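Long-range contact in SAM dependent methyltransferase (Agrobacterium tumefaciens, PDB 2IGT), which binds S-adenosylmethionine and probably transfers its methyl group to a substrate that is not established: residues Glu219-Pro233 with Glu260-Tyr274. Numbering follows the deposited sequence.
With SAM (S-adenosylmethionine), chain D.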
loop_
_atom_site.group_PDB
_atom_site.type_symbol
_atom_site.label_atom_id
_atom_site.label_comp_id
_atom_site.label_asym_id
_atom_site.label_seq_id
_atom_site.Cartn_x
_atom_site.Cartn_y
_atom_site.Cartn_z
ATOM N N GLU A 219 11.605 24.734 11.092
ATOM C CA GLU A 219 11.370 25.779 12.124
ATOM C C GLU A 219 12.687 26.312 12.696
ATOM O O GLU A 219 12.869 27.520 12.860
ATOM C CB GLU A 219 10.502 25.233 13.277
ATOM C CG GLU A 219 9.057 24.981 12.862
ATOM C CD GLU A 219 8.345 26.277 12.476
ATOM O OE1 GLU A 219 7.722 26.871 13.373
ATOM O OE2 GLU A 219 8.408 26.677 11.294
ATOM N N GLU A 220 13.615 25.404 12.988
ATOM C CA GLU A 220 14.912 25.806 13.498
ATOM C C GLU A 220 15.625 26.699 12.484
ATOM O O GLU A 220 16.191 27.738 12.856
ATOM C CB GLU A 220 15.789 24.599 13.871
ATOM C CG GLU A 220 17.121 25.051 14.475
ATOM C CD GLU A 220 18.114 23.920 14.743
ATOM O OE1 GLU A 220 17.863 22.773 14.299
ATOM O OE2 GLU A 220 19.164 24.209 15.369
ATOM N N ARG A 221 15.581 26.305 11.211
ATOM C CA ARG A 221 16.197 27.122 10.164
ATOM C C ARG A 221 15.543 28.510 10.076
ATOM O O ARG A 221 16.236 29.515 9.857
ATOM C CB ARG A 221 16.175 26.420 8.809
ATOM C CG ARG A 221 17.022 27.120 7.718
ATOM C CD ARG A 221 17.175 26.235 6.497
ATOM N NE ARG A 221 15.915 25.540 6.190
ATOM C CZ ARG A 221 15.122 25.787 5.148
ATOM N NH1 ARG A 221 15.454 26.710 4.247
ATOM N NH2 ARG A 221 14.001 25.078 4.984
ATOM N N ARG A 222 14.230 28.556 10.272
ATOM C CA ARG A 222 13.456 29.821 10.227
ATOM C C ARG A 222 13.693 30.695 11.478
ATOM O O ARG A 222 13.339 31.882 11.492
ATOM C CB ARG A 222 11.961 29.525 10.041
ATOM C CG ARG A 222 11.621 29.052 8.620
ATOM C CD ARG A 222 10.113 28.911 8.365
ATOM N NE ARG A 222 9.613 27.643 8.855
ATOM C CZ ARG A 222 9.266 26.586 8.110
ATOM N NH1 ARG A 222 8.806 25.497 8.722
ATOM N NH2 ARG A 222 9.376 26.599 6.779
ATOM N N GLY A 223 14.320 30.115 12.506
ATOM C CA GLY A 223 14.580 30.819 13.779
ATOM C C GLY A 223 13.321 30.902 14.628
ATOM O O GLY A 223 13.234 31.727 15.522
ATOM N N SER A 224 12.340 30.048 14.336
ATOM C CA SER A 224 11.072 30.029 15.059
ATOM C C SER A 224 11.227 29.549 16.506
ATOM O O SER A 224 12.119 28.752 16.796
ATOM C CB SER A 224 10.093 29.104 14.319
ATOM O OG SER A 224 9.876 29.645 13.015
ATOM N N THR A 225 10.369 30.034 17.413
ATOM C CA THR A 225 10.390 29.531 18.794
ATOM C C THR A 225 8.989 29.316 19.347
ATOM O O THR A 225 8.039 29.939 18.892
ATOM C CB THR A 225 11.178 30.447 19.774
ATOM O OG1 THR A 225 10.568 31.736 19.814
ATOM C CG2 THR A 225 12.675 30.607 19.359
ATOM N N TYR A 226 8.884 28.416 20.324
ATOM C CA TYR A 226 7.630 28.082 20.997
ATOM C C TYR A 226 7.853 28.091 22.504
ATOM O O TYR A 226 8.956 27.803 22.997
ATOM C CB TYR A 226 7.167 26.671 20.581
ATOM C CG TYR A 226 6.866 26.554 19.102
ATOM C CD1 TYR A 226 5.577 26.749 18.639
ATOM C CD2 TYR A 226 7.890 26.283 18.163
ATOM C CE1 TYR A 226 5.270 26.635 17.294
ATOM C CE2 TYR A 226 7.597 26.187 16.796
ATOM C CZ TYR A 226 6.263 26.353 16.380
ATOM O OH TYR A 226 5.891 26.272 15.048
ATOM N N ASP A 227 6.802 28.427 23.228
ATOM C CA ASP A 227 6.851 28.492 24.686
ATOM C C ASP A 227 6.619 27.123 25.300
ATOM O O ASP A 227 7.141 26.822 26.388
ATOM C CB ASP A 227 5.813 29.478 25.187
ATOM C CG ASP A 227 6.031 30.873 24.616
ATOM O OD1 ASP A 227 7.083 31.484 24.902
ATOM O OD2 ASP A 227 5.165 31.344 23.852
ATOM N N ILE A 228 5.809 26.308 24.627
ATOM C CA ILE A 228 5.578 24.931 25.076
ATOM C C ILE A 228 5.658 24.000 23.883
ATOM O O ILE A 228 5.093 24.292 22.818
ATOM C CB ILE A 228 4.204 24.757 25.838
ATOM C CG1 ILE A 228 4.189 25.636 27.112
ATOM C CG2 ILE A 228 3.900 23.227 26.109
ATOM C CD1 ILE A 228 2.869 25.655 27.900
ATOM N N ILE A 229 6.369 22.883 24.055
ATOM C CA ILE A 229 6.422 21.876 23.013
ATOM C C ILE A 229 5.990 20.553 23.612
ATOM O O ILE A 229 6.539 20.130 24.636
ATOM C CB ILE A 229 7.849 21.726 22.392
ATOM C CG1 ILE A 229 8.280 23.024 21.707
ATOM C CG2 ILE A 229 7.879 20.528 21.356
ATOM C CD1 ILE A 229 9.768 23.025 21.269
ATOM N N LEU A 230 4.982 19.942 22.997
ATOM C CA LEU A 230 4.574 18.572 23.322
ATOM C C LEU A 230 4.927 17.659 22.164
ATOM O O LEU A 230 4.735 18.023 21.005
ATOM C CB LEU A 230 3.066 18.489 23.560
ATOM C CG LEU A 230 2.468 19.705 24.267
ATOM C CD1 LEU A 230 0.933 19.691 24.123
ATOM C CD2 LEU A 230 2.909 19.764 25.735
ATOM N N THR A 231 5.436 16.474 22.472
ATOM C CA THR A 231 5.747 15.521 21.405
ATOM C C THR A 231 5.414 14.114 21.850
ATOM O O THR A 231 5.805 13.684 22.953
ATOM C CB THR A 231 7.201 15.694 20.880
ATOM O OG1 THR A 231 7.428 14.827 19.753
ATOM C CG2 THR A 231 8.273 15.455 21.989
ATOM N N ASP A 232 4.654 13.421 21.000
ATOM C CA ASP A 232 4.124 12.092 21.330
ATOM C C ASP A 232 4.532 11.061 20.251
ATOM O O ASP A 232 3.671 10.446 19.622
ATOM C CB ASP A 232 2.587 12.163 21.449
ATOM C CG ASP A 232 1.972 10.832 21.870
ATOM O OD1 ASP A 232 2.591 10.120 22.687
ATOM O OD2 ASP A 232 0.887 10.485 21.332
ATOM N N PRO A 233 5.854 10.866 20.048
ATOM C CA PRO A 233 6.331 10.039 18.937
ATOM C C PRO A 233 5.996 8.559 19.145
ATOM O O PRO A 233 6.199 8.023 20.249
ATOM C CB PRO A 233 7.854 10.190 19.012
ATOM C CG PRO A 233 8.132 10.458 20.543
ATOM C CD PRO A 233 6.981 11.407 20.850
ATOM N N GLU A 260 16.374 23.742 20.523
ATOM C CA GLU A 260 16.744 24.901 19.694
ATOM C C GLU A 260 15.545 25.773 19.282
ATOM O O GLU A 260 15.722 26.928 18.944
ATOM C CB GLU A 260 17.560 24.453 18.462
ATOM C CG GLU A 260 18.939 23.899 18.809
ATOM C CD GLU A 260 19.751 24.879 19.631
ATOM O OE1 GLU A 260 20.063 25.959 19.110
ATOM O OE2 GLU A 260 20.049 24.587 20.813
ATOM N N ILE A 261 14.337 25.232 19.345
ATOM C CA ILE A 261 13.130 26.016 19.042
ATOM C C ILE A 261 12.267 26.348 20.281
ATOM O O ILE A 261 11.104 26.712 20.149
ATOM C CB ILE A 261 12.284 25.424 17.854
ATOM C CG1 ILE A 261 11.815 23.976 18.133
ATOM C CG2 ILE A 261 13.100 25.461 16.574
ATOM C CD1 ILE A 261 10.679 23.487 17.221
ATOM N N LEU A 262 12.840 26.205 21.480
ATOM C CA LEU A 262 12.211 26.753 22.694
ATOM C C LEU A 262 12.514 28.230 22.842
ATOM O O LEU A 262 13.655 28.668 22.656
ATOM C CB LEU A 262 12.656 26.003 23.958
ATOM C CG LEU A 262 12.153 24.557 24.098
ATOM C CD1 LEU A 262 12.916 23.858 25.234
ATOM C CD2 LEU A 262 10.623 24.497 24.336
ATOM N N SER A 263 11.493 29.004 23.189
ATOM C CA SER A 263 11.685 30.413 23.490
ATOM C C SER A 263 12.555 30.622 24.746
ATOM O O SER A 263 12.650 29.734 25.584
ATOM C CB SER A 263 10.324 31.116 23.649
ATOM O OG SER A 263 9.671 30.681 24.846
ATOM N N PRO A 264 13.183 31.803 24.884
ATOM C CA PRO A 264 13.902 32.151 26.126
ATOM C C PRO A 264 13.023 32.040 27.365
ATOM O O PRO A 264 13.529 31.684 28.427
ATOM C CB PRO A 264 14.320 33.617 25.896
ATOM C CG PRO A 264 14.480 33.686 24.438
ATOM C CD PRO A 264 13.322 32.865 23.879
ATOM N N LYS A 265 11.729 32.350 27.234
ATOM C CA LYS A 265 10.787 32.272 28.368
ATOM C C LYS A 265 9.934 31.004 28.310
ATOM O O LYS A 265 8.797 31.004 28.791
ATOM C CB LYS A 265 9.875 33.515 28.414
ATOM C CG LYS A 265 10.608 34.823 28.594
ATOM C CD LYS A 265 9.640 36.016 28.507
ATOM C CE LYS A 265 10.367 37.341 28.567
ATOM N NZ LYS A 265 10.851 37.711 29.950
ATOM N N ALA A 266 10.475 29.925 27.725
ATOM C CA ALA A 266 9.731 28.672 27.589
ATOM C C ALA A 266 9.237 28.120 28.934
ATOM O O ALA A 266 9.930 28.221 29.959
ATOM C CB ALA A 266 10.547 27.603 26.836
ATOM N N LEU A 267 8.042 27.534 28.900
ATOM C CA LEU A 267 7.433 26.927 30.074
ATOM C C LEU A 267 7.554 25.416 30.135
ATOM O O LEU A 267 7.367 24.811 31.192
ATOM C CB LEU A 267 5.965 27.347 30.197
ATOM C CG LEU A 267 5.907 28.816 30.661
ATOM C CD1 LEU A 267 4.545 29.406 30.437
ATOM C CD2 LEU A 267 6.328 28.930 32.133
ATOM N N GLY A 268 7.831 24.772 29.009
ATOM C CA GLY A 268 7.996 23.348 29.101
ATOM C C GLY A 268 8.229 22.591 27.809
ATOM O O GLY A 268 7.839 23.034 26.738
ATOM N N LEU A 269 8.896 21.449 27.932
ATOM C CA LEU A 269 9.026 20.520 26.826
ATOM C C LEU A 269 8.560 19.192 27.361
ATOM O O LEU A 269 9.119 18.700 28.349
ATOM C CB LEU A 269 10.471 20.470 26.313
ATOM C CG LEU A 269 10.915 19.311 25.398
ATOM C CD1 LEU A 269 10.047 19.220 24.148
ATOM C CD2 LEU A 269 12.383 19.511 25.014
ATOM N N VAL A 270 7.538 18.605 26.722
ATOM C CA VAL A 270 6.892 17.419 27.264
ATOM C C VAL A 270 6.965 16.296 26.247
ATOM O O VAL A 270 6.508 16.453 25.114
ATOM C CB VAL A 270 5.388 17.669 27.583
ATOM C CG1 VAL A 270 4.724 16.360 28.059
ATOM C CG2 VAL A 270 5.222 18.821 28.614
ATOM N N LEU A 271 7.589 15.195 26.641
ATOM C CA LEU A 271 7.682 14.006 25.807
ATOM C C LEU A 271 6.793 12.912 26.384
ATOM O O LEU A 271 6.902 12.574 27.576
ATOM C CB LEU A 271 9.146 13.522 25.811
ATOM C CG LEU A 271 9.438 12.102 25.322
ATOM C CD1 LEU A 271 9.185 11.996 23.782
ATOM C CD2 LEU A 271 10.900 11.764 25.642
ATOM N N THR A 272 5.961 12.313 25.525
ATOM C CA THR A 272 5.169 11.129 25.884
ATOM C C THR A 272 5.541 9.988 24.942
ATOM O O THR A 272 5.767 10.217 23.749
ATOM C CB THR A 272 3.635 11.418 25.861
ATOM O OG1 THR A 272 3.266 11.974 24.581
ATOM C CG2 THR A 272 3.281 12.470 26.939
ATOM N N ALA A 273 5.591 8.761 25.475
ATOM C CA ALA A 273 6.000 7.603 24.681
ATOM C C ALA A 273 5.200 6.349 25.026
ATOM O O ALA A 273 5.164 5.928 26.197
ATOM C CB ALA A 273 7.502 7.354 24.818
ATOM N N TYR A 274 4.585 5.744 24.016
ATOM C CA TYR A 274 3.851 4.508 24.215
ATOM C C TYR A 274 4.759 3.281 24.091
ATOM O O TYR A 274 4.327 2.157 24.311
ATOM C CB TYR A 274 2.581 4.487 23.342
ATOM C CG TYR A 274 1.543 5.396 23.966
ATOM C CD1 TYR A 274 0.489 4.871 24.711
ATOM C CD2 TYR A 274 1.666 6.802 23.878
ATOM C CE1 TYR A 274 -0.449 5.710 25.327
ATOM C CE2 TYR A 274 0.741 7.649 24.489
ATOM C CZ TYR A 274 -0.316 7.094 25.210
ATOM O OH TYR A 274 -1.235 7.914 25.816
HETATM N N SAM D . 1.849 8.120 20.159
HETATM C CA SAM D . 0.739 7.132 20.249
HETATM C C SAM D . 1.300 5.721 19.992
HETATM O O SAM D . 2.480 5.519 19.651
HETATM O OXT SAM D . 0.566 4.736 20.147
HETATM C CB SAM D . -0.408 7.496 19.278
HETATM C CG SAM D . -0.221 7.114 17.790
HETATM S SD SAM D . 1.140 8.026 16.966
HETATM C CE SAM D . 2.364 8.352 18.217
HETATM C "C5'" SAM D . 0.443 9.698 16.988
HETATM C "C4'" SAM D . 0.414 10.340 15.612
HETATM O "O4'" SAM D . 1.714 10.326 15.046
HETATM C "C3'" SAM D . -0.455 9.629 14.567
HETATM O "O3'" SAM D . -1.620 10.401 14.328
HETATM C "C2'" SAM D . 0.409 9.493 13.304
HETATM O "O2'" SAM D . -0.235 9.905 12.114
HETATM C "C1'" SAM D . 1.557 10.458 13.649
HETATM N N9 SAM D . 2.843 10.201 13.005
HETATM C C8 SAM D . 3.478 8.993 12.778
HETATM N N7 SAM D . 4.665 9.236 12.190
HETATM C C5 SAM D . 4.810 10.581 12.026
HETATM C C6 SAM D . 5.812 11.370 11.447
HETATM N N6 SAM D . 6.911 10.824 10.948
HETATM N N1 SAM D . 5.674 12.755 11.454
HETATM C C2 SAM D . 4.532 13.321 11.963
HETATM N N3 SAM D . 3.514 12.548 12.508
HETATM C C4 SAM D . 3.657 11.190 12.525
HETATM O O HOH W 1 14.860 28.817 17.054
HETATM O O HOH W 2 4.059 7.839 21.797
HETATM O O HOH W 3 -1.158 9.993 23.188
#
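In one of its two modelled conformers, the Y274 ring meets D232 at its edge: D232 OD1 lies in the ring plane, 3.6 Å from Y274 CE2. The methionine CA of SAM approaches the same ring obliquely, and F134 also meets it. Y274 OH is hydrogen-bonded to E136. The second ring, Y226, has the carbonyl O of I261 at its edge, while CD1 of I261 runs alongside CD2 and CE2.

The D232 carboxylate is gripped from several sides. T272 OG1 donates to OD1 at 2.7 Å, from 43° above the carboxylate plane. D232 CG stands anti to the backbone N (chi1 -177°), which carries the carboxylate to T272 and SAM. OD2 receives a weak bond from the SAM amino N at 2.8 Å. One water links D232 OD1, P233 O, Y274 N and that amino N.

Behind this site, strands 228-231 and 268-273 run parallel, 6° apart. I229 N, V270 N, T231 N and T272 N donate in turn across the pair; V270 N to I229 O is 2.8 Å. I229 CD1 presses on L262 CD2 at 3.5 Å and crosses I261. On the other face L230 CD2 lies beside V270 CB.

At the far end S263 OG donates to D227 OD1 at 2.7 Å. R153 forms a salt bridge with the same oxygen, so this buried carboxylate probably stays charged.

Neighbouring parallel strands joined through helix 247-260, with an acidic residue just past one strand's C-terminal end facing the cofactor, are characteristic of the Rossmann-like fold of SAM-dependent methyltransferases.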